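PDB 3WOC: hypothetical protein from Sus scrofa, which is a prostate-derived, heparin-binding jacalin-like lectin of boar sperm whose precise function is unknown but which may take part in capacitation. Local coordinates for residues A[72-78]-A[99-105]; A[104-108]-A[130-134]; A[27-33]-A[56-62]; A[37-41]-A[51-57]. All coordinates share one frame. Residues are numbered along the deposited sequence.

Contact 1 of 4, residues A[72-78]-A[99-105]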
# COMPACT_ATOMS: atom_id res chain seq x y z
N SER A 72 -1.81 -10.13 -5.31
CA SER A 72 -2.89 -9.30 -5.85
C SER A 72 -3.52 -8.38 -4.80
O SER A 72 -3.43 -8.64 -3.60
CB SER A 72 -3.96 -10.14 -6.56
OG SER A 72 -4.71 -10.92 -5.65
N ILE A 73 -4.15 -7.30 -5.26
CA ILE A 73 -4.73 -6.31 -4.36
C ILE A 73 -6.10 -5.84 -4.84
O ILE A 73 -6.23 -5.22 -5.90
CB ILE A 73 -3.78 -5.10 -4.13
CG1 ILE A 73 -2.47 -5.58 -3.48
CG2 ILE A 73 -4.45 -4.03 -3.25
CD1 ILE A 73 -1.32 -4.63 -3.61
N TYR A 74 -7.13 -6.14 -4.05
CA TYR A 74 -8.47 -5.61 -4.28
C TYR A 74 -8.69 -4.41 -3.36
O TYR A 74 -8.27 -4.42 -2.20
CB TYR A 74 -9.53 -6.69 -4.05
CG TYR A 74 -10.93 -6.19 -3.73
CD1 TYR A 74 -11.46 -6.34 -2.46
CD2 TYR A 74 -11.72 -5.58 -4.71
CE1 TYR A 74 -12.74 -5.88 -2.15
CE2 TYR A 74 -13.01 -5.13 -4.41
CZ TYR A 74 -13.50 -5.28 -3.12
OH TYR A 74 -14.76 -4.85 -2.79
N GLY A 75 -9.32 -3.36 -3.89
CA GLY A 75 -9.59 -2.17 -3.10
C GLY A 75 -10.84 -1.40 -3.48
O GLY A 75 -11.54 -1.75 -4.43
N ARG A 76 -11.11 -0.35 -2.71
CA ARG A 76 -12.22 0.56 -2.96
C ARG A 76 -11.82 1.98 -2.57
O ARG A 76 -11.00 2.18 -1.67
CB ARG A 76 -13.47 0.13 -2.19
CG ARG A 76 -14.10 -1.17 -2.69
CD ARG A 76 -15.54 -1.32 -2.23
NE ARG A 76 -16.15 -2.52 -2.79
CZ ARG A 76 -16.71 -2.60 -4.00
NH1 ARG A 76 -16.73 -1.55 -4.80
NH2 ARG A 76 -17.25 -3.75 -4.41
N TYR A 77 -12.39 2.97 -3.25
CA TYR A 77 -12.07 4.37 -3.03
C TYR A 77 -13.25 5.28 -3.31
O TYR A 77 -14.18 4.92 -4.05
CB TYR A 77 -10.87 4.80 -3.90
CG TYR A 77 -11.09 4.60 -5.38
CD1 TYR A 77 -10.65 3.44 -6.02
CD2 TYR A 77 -11.76 5.56 -6.15
CE1 TYR A 77 -10.85 3.24 -7.39
CE2 TYR A 77 -11.98 5.37 -7.51
CZ TYR A 77 -11.52 4.21 -8.13
OH TYR A 77 -11.73 4.02 -9.47
N ARG A 78 -13.22 6.47 -2.71
CA ARG A 78 -14.10 7.56 -3.11
C ARG A 78 -13.19 8.72 -3.50
O ARG A 78 -12.46 8.62 -4.49
CB ARG A 78 -15.09 7.91 -1.99
CG ARG A 78 -15.96 6.73 -1.54
CD ARG A 78 -17.08 7.15 -0.61
NE ARG A 78 -18.12 7.87 -1.35
CZ ARG A 78 -19.17 8.47 -0.79
NH1 ARG A 78 -19.35 8.45 0.52
NH2 ARG A 78 -20.05 9.09 -1.57
N GLU A 99 -15.15 -0.75 3.37
CA GLU A 99 -15.54 -1.09 2.01
C GLU A 99 -16.59 -0.15 1.44
O GLU A 99 -17.79 -0.41 1.56
CB GLU A 99 -16.07 -2.52 1.95
CG GLU A 99 -15.02 -3.60 1.88
CD GLU A 99 -15.62 -4.93 1.48
OE1 GLU A 99 -16.12 -5.03 0.33
OE2 GLU A 99 -15.59 -5.86 2.30
N THR A 100 -16.14 0.93 0.80
CA THR A 100 -17.06 1.88 0.16
C THR A 100 -16.45 2.46 -1.12
O THR A 100 -15.26 2.74 -1.17
CB THR A 100 -17.44 3.05 1.10
OG1 THR A 100 -17.45 2.60 2.45
CG2 THR A 100 -18.81 3.62 0.73
N GLY A 101 -17.29 2.62 -2.14
CA GLY A 101 -16.90 3.32 -3.35
C GLY A 101 -16.64 2.43 -4.55
O GLY A 101 -17.04 1.27 -4.58
N LYS A 102 -15.96 3.00 -5.55
CA LYS A 102 -15.61 2.27 -6.76
C LYS A 102 -14.60 1.19 -6.42
O LYS A 102 -13.69 1.40 -5.61
CB LYS A 102 -15.02 3.21 -7.82
CG LYS A 102 -15.70 4.59 -7.95
CD LYS A 102 -17.15 4.48 -8.41
CE LYS A 102 -17.82 5.85 -8.46
NZ LYS A 102 -17.45 6.61 -9.69
N GLY A 103 -14.78 0.01 -7.01
CA GLY A 103 -13.88 -1.11 -6.79
C GLY A 103 -12.76 -1.15 -7.82
O GLY A 103 -12.92 -0.66 -8.94
N PHE A 104 -11.63 -1.71 -7.41
CA PHE A 104 -10.51 -1.96 -8.32
C PHE A 104 -9.76 -3.24 -7.96
O PHE A 104 -9.84 -3.72 -6.83
CB PHE A 104 -9.56 -0.74 -8.38
CG PHE A 104 -8.70 -0.54 -7.16
CD1 PHE A 104 -9.07 0.34 -6.16
CD2 PHE A 104 -7.48 -1.22 -7.03
CE1 PHE A 104 -8.27 0.54 -5.04
CE2 PHE A 104 -6.67 -1.03 -5.91
CZ PHE A 104 -7.07 -0.15 -4.91
N PHE A 105 -9.04 -3.79 -8.94
CA PHE A 105 -8.22 -4.98 -8.73
C PHE A 105 -6.82 -4.80 -9.31
O PHE A 105 -6.66 -4.49 -10.49
CB PHE A 105 -8.90 -6.21 -9.34
CG PHE A 105 -8.14 -7.50 -9.13
CD1 PHE A 105 -8.08 -8.09 -7.88
CD2 PHE A 105 -7.49 -8.12 -10.20
CE1 PHE A 105 -7.38 -9.29 -7.68
CE2 PHE A 105 -6.80 -9.31 -10.02
CZ PHE A 105 -6.74 -9.90 -8.76
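Phe104 lays the face of its ring over Gly75, whose CA sits 3.9 Å from the Phe104 ring centroid in a CH-pi contact. Glycine suits this place: with Phe104 so placed, a CB on residue 75 would clash with its CZ. Beneath the ring the two backbones are tied reciprocally, Gly75 N to Phe104 O and Phe104 N to Gly75 O, both 3.0 Å. The next hydrogen-bonded pair is Tyr77 with Lys102, where Tyr77 N reaches Lys102 O at 3.1 Å and the return bond is weak; CB of Lys102 also covers a face of the Tyr77 ring. The tyrosine meets Phe104 rim to rim, CD1 to CD1 at 3.5 Å. On the other face of the sheet, the long side chain of Arg76 spans the gap to the loop before strand 102-106, where NH1 donates a hydrogen bond to Gly101 O (2.8 Å). Gly101 has a backbone conformation that excludes a side chain, and a CB there would strike Tyr77 O. Tyr74 OH makes a weak 3.4 Å hydrogen bond to Glu99 OE1. With Ile73 packing on Phe132 and Trp134, this antiparallel pairing of an inner strand with an edge strand belongs to one four-stranded Greek-key sheet of the jacalin-type beta-prism.

Contact 2 of 4, residues A[104-108]-A[130-134]. With GOL (glycerol), chain P.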
# COMPACT_ATOMS: atom_id res chain seq x y z
N PHE A 104 -11.63 -1.71 -7.41
CA PHE A 104 -10.51 -1.96 -8.32
C PHE A 104 -9.76 -3.24 -7.96
O PHE A 104 -9.84 -3.72 -6.83
CB PHE A 104 -9.56 -0.74 -8.38
CG PHE A 104 -8.70 -0.54 -7.16
CD1 PHE A 104 -9.07 0.34 -6.16
CD2 PHE A 104 -7.48 -1.22 -7.03
CE1 PHE A 104 -8.27 0.54 -5.04
CE2 PHE A 104 -6.67 -1.03 -5.91
CZ PHE A 104 -7.07 -0.15 -4.91
N PHE A 105 -9.04 -3.79 -8.94
CA PHE A 105 -8.22 -4.98 -8.73
C PHE A 105 -6.82 -4.80 -9.31
O PHE A 105 -6.66 -4.49 -10.49
CB PHE A 105 -8.90 -6.21 -9.34
CG PHE A 105 -8.14 -7.50 -9.13
CD1 PHE A 105 -8.08 -8.09 -7.88
CD2 PHE A 105 -7.49 -8.12 -10.20
CE1 PHE A 105 -7.38 -9.29 -7.68
CE2 PHE A 105 -6.80 -9.31 -10.02
CZ PHE A 105 -6.74 -9.90 -8.76
N ALA A 106 -5.81 -4.98 -8.46
CA ALA A 106 -4.42 -4.81 -8.85
C ALA A 106 -3.70 -6.15 -8.87
O ALA A 106 -3.75 -6.91 -7.90
CB ALA A 106 -3.73 -3.84 -7.91
N ALA A 107 -3.04 -6.44 -9.98
CA ALA A 107 -2.29 -7.67 -10.16
C ALA A 107 -1.15 -7.42 -11.14
O ALA A 107 -1.26 -6.56 -12.02
CB ALA A 107 -3.21 -8.78 -10.68
N PRO A 108 -0.03 -8.17 -10.99
CA PRO A 108 1.10 -8.01 -11.91
C PRO A 108 0.74 -8.43 -13.34
O PRO A 108 -0.25 -9.14 -13.55
CB PRO A 108 2.15 -8.97 -11.33
CG PRO A 108 1.38 -9.95 -10.54
CD PRO A 108 0.25 -9.18 -9.96
N ILE A 130 -3.39 5.46 -5.45
CA ILE A 130 -2.42 4.41 -5.14
C ILE A 130 -2.07 3.55 -6.36
O ILE A 130 -2.93 3.24 -7.19
CB ILE A 130 -2.87 3.54 -3.92
CG1 ILE A 130 -1.68 2.72 -3.37
CG2 ILE A 130 -4.08 2.67 -4.26
CD1 ILE A 130 -1.84 2.24 -1.93
N GLY A 131 -0.79 3.20 -6.46
CA GLY A 131 -0.29 2.34 -7.52
C GLY A 131 0.71 1.33 -6.98
O GLY A 131 1.26 1.50 -5.89
N PHE A 132 0.97 0.30 -7.77
CA PHE A 132 1.78 -0.83 -7.33
C PHE A 132 2.81 -1.26 -8.35
O PHE A 132 2.53 -1.32 -9.55
CB PHE A 132 0.87 -2.01 -6.97
CG PHE A 132 -0.26 -1.64 -6.05
CD1 PHE A 132 -0.03 -1.50 -4.68
CD2 PHE A 132 -1.53 -1.40 -6.55
CE1 PHE A 132 -1.07 -1.14 -3.83
CE2 PHE A 132 -2.57 -1.04 -5.70
CZ PHE A 132 -2.34 -0.91 -4.34
N THR A 133 4.03 -1.54 -7.87
CA THR A 133 5.10 -2.06 -8.72
C THR A 133 5.38 -3.52 -8.37
O THR A 133 5.44 -3.90 -7.20
CB THR A 133 6.41 -1.23 -8.60
OG1 THR A 133 7.11 -1.59 -7.41
CG2 THR A 133 6.11 0.27 -8.60
N TRP A 134 5.54 -4.34 -9.41
CA TRP A 134 5.62 -5.79 -9.25
C TRP A 134 6.94 -6.32 -9.79
O TRP A 134 7.57 -5.70 -10.65
CB TRP A 134 4.45 -6.45 -9.98
CG TRP A 134 3.10 -5.86 -9.66
CD1 TRP A 134 2.48 -4.82 -10.31
CD2 TRP A 134 2.21 -6.26 -8.61
NE1 TRP A 134 1.27 -4.55 -9.72
CE2 TRP A 134 1.07 -5.42 -8.68
CE3 TRP A 134 2.26 -7.24 -7.61
CZ2 TRP A 134 -0.00 -5.53 -7.79
CZ3 TRP A 134 1.19 -7.36 -6.73
CH2 TRP A 134 0.08 -6.51 -6.83
C1 GOL P . -1.37 -0.97 -11.54
O1 GOL P . -0.91 -0.21 -10.43
C2 GOL P . -0.80 -2.39 -11.49
O2 GOL P . -1.03 -2.98 -10.24
C3 GOL P . -1.45 -3.25 -12.57
O3 GOL P . -0.43 -3.77 -13.40
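The indole of Trp134 forms a flat wall against which the end of segment 104-108 is pressed. Pro108 supplies the main bump: its CD stands 3.7 Å from the centroid of the six-membered ring of Trp134, almost on the ring normal, a CH-pi contact for which the compact proline ring is well suited. The small Ala106 fits the space between two aromatic side chains, its CB 3.6 Å from CD2 of Phe132 and 4.1 Å from CZ2 of Trp134. No backbone hydrogen bonds join these strands, whose axes approach to 9.1 Å at 22°: they are edges of two different sheets of the beta-prism, and side chains bridge the gap. Toward the start of the segment, the broad Phe104 ring fills the space beside Phe132 (CE2 to CE2, 4.1 Å) and Ile130 (Phe104 CZ to Ile130 CG2, 4.2 Å); Phe104 and Ile130 both also touch Leu81. The cleft left between the edges holds a glycerol, probably from crystallisation, which accepts hydrogen bonds from Trp134 NE1 to O2 (2.8 Å) and from Phe132 N to O1 (3.3 Å).

Contact 3 of 4, residues A[27-33]-A[56-62]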
# COMPACT_ATOMS: atom_id res chain seq x y z
N ILE A 27 3.39 -5.22 5.94
CA ILE A 27 2.67 -4.03 5.47
C ILE A 27 1.90 -3.39 6.63
O ILE A 27 1.22 -4.08 7.40
CB ILE A 27 1.73 -4.39 4.28
CG1 ILE A 27 1.68 -3.26 3.24
CG2 ILE A 27 0.36 -4.84 4.77
CD1 ILE A 27 0.86 -2.03 3.61
N ARG A 28 2.03 -2.08 6.76
CA ARG A 28 1.37 -1.33 7.82
C ARG A 28 0.42 -0.29 7.24
O ARG A 28 0.85 0.60 6.49
CB ARG A 28 2.42 -0.67 8.72
CG ARG A 28 1.89 -0.19 10.07
CD ARG A 28 3.03 0.38 10.91
NE ARG A 28 3.80 -0.66 11.58
CZ ARG A 28 4.99 -0.46 12.15
NH1 ARG A 28 5.56 0.73 12.13
NH2 ARG A 28 5.61 -1.48 12.74
N VAL A 29 -0.86 -0.41 7.57
CA VAL A 29 -1.88 0.52 7.10
C VAL A 29 -2.50 1.26 8.29
O VAL A 29 -2.94 0.64 9.26
CB VAL A 29 -2.97 -0.19 6.26
CG1 VAL A 29 -4.10 0.76 5.91
CG2 VAL A 29 -2.38 -0.78 5.00
N PHE A 30 -2.52 2.59 8.20
CA PHE A 30 -3.11 3.43 9.24
C PHE A 30 -4.52 3.87 8.83
O PHE A 30 -4.71 4.52 7.80
CB PHE A 30 -2.22 4.64 9.52
CG PHE A 30 -0.96 4.30 10.25
CD1 PHE A 30 -0.84 4.54 11.62
CD2 PHE A 30 0.12 3.73 9.58
CE1 PHE A 30 0.34 4.24 12.30
CE2 PHE A 30 1.30 3.41 10.25
CZ PHE A 30 1.41 3.67 11.62
N VAL A 31 -5.50 3.50 9.65
CA VAL A 31 -6.90 3.79 9.39
C VAL A 31 -7.46 4.73 10.47
O VAL A 31 -7.21 4.54 11.66
CB VAL A 31 -7.75 2.49 9.30
CG1 VAL A 31 -9.23 2.80 9.13
CG2 VAL A 31 -7.26 1.62 8.14
N GLY A 32 -8.20 5.75 10.04
CA GLY A 32 -8.83 6.70 10.95
C GLY A 32 -10.25 6.29 11.31
O GLY A 32 -10.84 5.44 10.65
N PRO A 33 -10.82 6.91 12.37
CA PRO A 33 -12.18 6.65 12.87
C PRO A 33 -13.29 6.62 11.81
O PRO A 33 -14.32 5.99 12.03
CB PRO A 33 -12.43 7.79 13.87
CG PRO A 33 -11.28 8.75 13.70
CD PRO A 33 -10.14 7.93 13.20
N GLY A 56 -1.70 10.14 11.80
CA GLY A 56 -2.92 9.86 12.54
C GLY A 56 -3.48 8.48 12.24
O GLY A 56 -2.96 7.76 11.38
N GLY A 57 -4.55 8.12 12.95
CA GLY A 57 -5.18 6.81 12.81
C GLY A 57 -4.45 5.73 13.60
O GLY A 57 -3.42 5.99 14.23
N LYS A 58 -5.01 4.52 13.56
CA LYS A 58 -4.40 3.38 14.26
C LYS A 58 -3.75 2.41 13.28
O LYS A 58 -4.29 2.13 12.21
CB LYS A 58 -5.42 2.67 15.17
CG LYS A 58 -6.86 2.60 14.66
CD LYS A 58 -7.74 3.69 15.28
CE LYS A 58 -9.10 3.81 14.59
NZ LYS A 58 -10.01 2.67 14.91
N ALA A 59 -2.58 1.90 13.67
CA ALA A 59 -1.79 0.99 12.84
C ALA A 59 -2.41 -0.39 12.75
O ALA A 59 -2.79 -0.99 13.75
CB ALA A 59 -0.36 0.89 13.37
N HIS A 60 -2.52 -0.89 11.52
CA HIS A 60 -2.94 -2.25 11.24
C HIS A 60 -1.82 -2.91 10.43
O HIS A 60 -1.25 -2.28 9.54
CB HIS A 60 -4.23 -2.27 10.43
CG HIS A 60 -5.38 -1.58 11.10
ND1 HIS A 60 -5.46 -0.21 11.21
CD2 HIS A 60 -6.51 -2.07 11.66
CE1 HIS A 60 -6.58 0.12 11.83
NE2 HIS A 60 -7.24 -1.00 12.12
N GLU A 61 -1.51 -4.16 10.73
CA GLU A 61 -0.41 -4.85 10.07
C GLU A 61 -0.78 -6.22 9.51
O GLU A 61 -1.53 -6.98 10.14
CB GLU A 61 0.78 -5.00 11.01
CG GLU A 61 1.57 -3.72 11.24
CD GLU A 61 2.56 -3.84 12.39
OE1 GLU A 61 2.89 -2.80 13.00
OE2 GLU A 61 3.00 -4.97 12.69
N LEU A 62 -0.26 -6.52 8.33
CA LEU A 62 -0.16 -7.88 7.84
C LEU A 62 1.32 -8.24 7.83
O LEU A 62 2.11 -7.61 7.13
CB LEU A 62 -0.75 -8.03 6.43
CG LEU A 62 -0.50 -9.36 5.69
CD1 LEU A 62 -1.20 -10.55 6.36
CD2 LEU A 62 -0.90 -9.25 4.23
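This is an antiparallel strand pairing at one margin of a four-stranded beta-prism sheet, where the inner strand 24-31 takes up the edge strand 58-63. Reciprocal backbone hydrogen bonds join three pairs: Ile27 with Leu62 (N to O 3.0 Å each way), Val29 with His60 (Val29 N to His60 O 2.7 Å) and Val31 with Lys58 (Lys58 N to Val31 O 2.9 Å). Side chains of these pairs share one face, on which CG2 of Ile27 meets CB of Leu62 at 3.8 Å. Leu86, Phe96 and Ala94 of a second sheet pack against Ile27, Val29 and Leu62, where branched aliphatic residues fit well; His60 also touches Phe96. His60 lies against CB of Val31, and its ND1 adds a weak hydrogen bond to Val29 O. The strand begins after Gly57, whose positive phi favours glycine and where a CB would run into Val31 O. The other face carries Arg28, Phe30, Ala59 and Glu61. Ala59 is small enough to lie over the Phe30 ring, CB 4.0 Å from the centroid, while Lys51 makes a cation-pi contact with that ring. Arg28 NE forms a salt bridge with Glu61 OE1 at 2.7 Å. The first face is thus apolar at Ile27, Val29 and Leu62 but turns polar toward Lys58 and His60; the second mixes CH-pi packing with a charge pair whose arginine contacts both Glu61 and, through a cation-pi interaction, Trp48.

Contact 4 of 4, residues A[37-41]-A[51-57]. With SO4 (sulfate ion), chain G.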
# COMPACT_ATOMS: atom_id res chain seq x y z
N ILE A 37 -8.02 5.10 4.54
CA ILE A 37 -6.60 4.83 4.70
C ILE A 37 -5.81 6.14 4.66
O ILE A 37 -5.85 6.87 3.67
CB ILE A 37 -6.08 3.79 3.67
CG1 ILE A 37 -6.74 2.43 3.95
CG2 ILE A 37 -4.56 3.69 3.71
CD1 ILE A 37 -6.56 1.39 2.88
N LYS A 38 -5.11 6.42 5.75
CA LYS A 38 -4.43 7.69 5.96
C LYS A 38 -2.98 7.67 5.48
O LYS A 38 -2.49 8.65 4.93
CB LYS A 38 -4.47 8.08 7.44
CG LYS A 38 -5.87 8.27 8.00
CD LYS A 38 -5.84 8.78 9.43
CE LYS A 38 -5.27 10.19 9.55
NZ LYS A 38 -6.13 11.21 8.89
N SER A 39 -2.32 6.54 5.69
CA SER A 39 -0.92 6.35 5.31
C SER A 39 -0.58 4.87 5.24
O SER A 39 -1.28 4.04 5.82
CB SER A 39 0.01 7.06 6.29
OG SER A 39 -0.18 6.58 7.61
N ILE A 40 0.49 4.53 4.51
CA ILE A 40 1.03 3.17 4.57
C ILE A 40 2.51 3.14 4.92
O ILE A 40 3.21 4.15 4.87
CB ILE A 40 0.76 2.31 3.28
CG1 ILE A 40 1.70 2.69 2.12
CG2 ILE A 40 -0.74 2.28 2.92
CD1 ILE A 40 1.11 3.64 1.11
N GLN A 41 2.96 1.95 5.31
CA GLN A 41 4.35 1.70 5.61
C GLN A 41 4.65 0.27 5.19
O GLN A 41 3.84 -0.64 5.42
CB GLN A 41 4.62 1.91 7.10
CG GLN A 41 6.03 2.36 7.42
CD GLN A 41 6.18 2.87 8.85
OE1 GLN A 41 5.21 3.02 9.59
NE2 GLN A 41 7.42 3.14 9.25
N LYS A 51 7.02 6.64 6.65
CA LYS A 51 5.56 6.74 6.65
C LYS A 51 5.12 7.54 5.43
O LYS A 51 5.59 8.65 5.20
CB LYS A 51 5.07 7.44 7.92
CG LYS A 51 3.55 7.49 8.07
CD LYS A 51 3.05 6.47 9.08
CE LYS A 51 3.34 6.91 10.52
NZ LYS A 51 2.70 8.22 10.85
N TYR A 52 4.21 6.96 4.65
CA TYR A 52 3.71 7.62 3.45
C TYR A 52 2.23 7.95 3.52
O TYR A 52 1.38 7.08 3.29
CB TYR A 52 4.06 6.81 2.20
CG TYR A 52 5.55 6.73 1.94
CD1 TYR A 52 6.30 7.88 1.71
CD2 TYR A 52 6.21 5.50 1.93
CE1 TYR A 52 7.66 7.82 1.48
CE2 TYR A 52 7.58 5.43 1.70
CZ TYR A 52 8.30 6.59 1.48
OH TYR A 52 9.65 6.53 1.25
N GLY A 53 1.94 9.20 3.84
CA GLY A 53 0.57 9.71 3.88
C GLY A 53 0.40 10.74 4.97
O GLY A 53 1.35 11.43 5.34
N ILE A 54 -0.82 10.85 5.48
CA ILE A 54 -1.17 11.82 6.52
C ILE A 54 -1.10 11.16 7.90
O ILE A 54 -1.70 10.10 8.10
CB ILE A 54 -2.57 12.47 6.26
CG1 ILE A 54 -2.49 13.49 5.12
CG2 ILE A 54 -3.12 13.16 7.51
CD1 ILE A 54 -2.69 12.90 3.76
N PRO A 55 -0.38 11.79 8.85
CA PRO A 55 -0.26 11.32 10.23
C PRO A 55 -1.62 11.13 10.90
O PRO A 55 -2.56 11.86 10.61
CB PRO A 55 0.49 12.46 10.93
CG PRO A 55 1.26 13.12 9.85
CD PRO A 55 0.38 13.04 8.64
N GLY A 56 -1.70 10.14 11.80
CA GLY A 56 -2.92 9.86 12.54
C GLY A 56 -3.48 8.48 12.24
O GLY A 56 -2.96 7.76 11.38
N GLY A 57 -4.55 8.12 12.95
CA GLY A 57 -5.18 6.81 12.81
C GLY A 57 -4.45 5.73 13.60
O GLY A 57 -3.42 5.99 14.23
S SO4 G . -9.80 10.27 9.70
O1 SO4 G . -10.35 11.54 9.22
O2 SO4 G . -9.46 9.43 8.56
O3 SO4 G . -10.78 9.57 10.52
O4 SO4 G . -8.60 10.53 10.49
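Lys38 opens the contact, because Ile37 before it turns to the core and packs on Val29 and Leu81. The carbonyl O of Lys38 accepts a hydrogen bond from Ile54 N (2.8 Å), and its flexible side chain runs past the loop residues 55-57, CE lying 3.4 Å from Pro55 O. Its NZ is bound by Tyr125 O and also by O4 of a sulfate (3.0 Å), an ion probably from the crystallisation liquor. Ser39 comes next, CA only 3.9 Å from CA of Gly53; a CB on residue 53 would clash with both Lys38 O and Ser39 CA, so glycine permits this close approach. The hairpin formed here pairs edge strand 47-53 with inner strand 37-44 of a Greek-key sheet of the jacalin-like beta-prism. Ile40 pairs with Tyr52 by two 3.0 Å hydrogen bonds, Ile40 N to Tyr52 O and Tyr52 N to Ile40 O. The isoleucine packs inward on Phe14 and Ile127; the tyrosine ring also meets Phe14, with its OH bonded to Gly1 N. Gln41 approaches Lys51 CD through OE1 (4.1 Å), while its NE2 is hydrogen-bonded to Ser49 O.

How the contacts relate
The chain begins one sheet with strands 2-3 and 12-17, then leaves it for a second. There strand 24-31 enters contact 3 and leads on to strand 37-44, from which the chain returns along 47-53 to close contact 4. It then passes Gly56 and Gly57, common to both contacts, and strand 58-63 closes contact 3, so contact 4 nests within its loop. Arg28 N to Gln41 O (2.7 Å) links the two. Strand 70-77 opens another sheet, and contact 1 closes when strand 102-106 returns to its side. Contact 2 starts on that same strand, sharing Phe104 and Phe105, and closes at strand 127-135, in the sheet begun at the N terminus. Contacts 3 and 2 lie on opposite sides of the chain's centre.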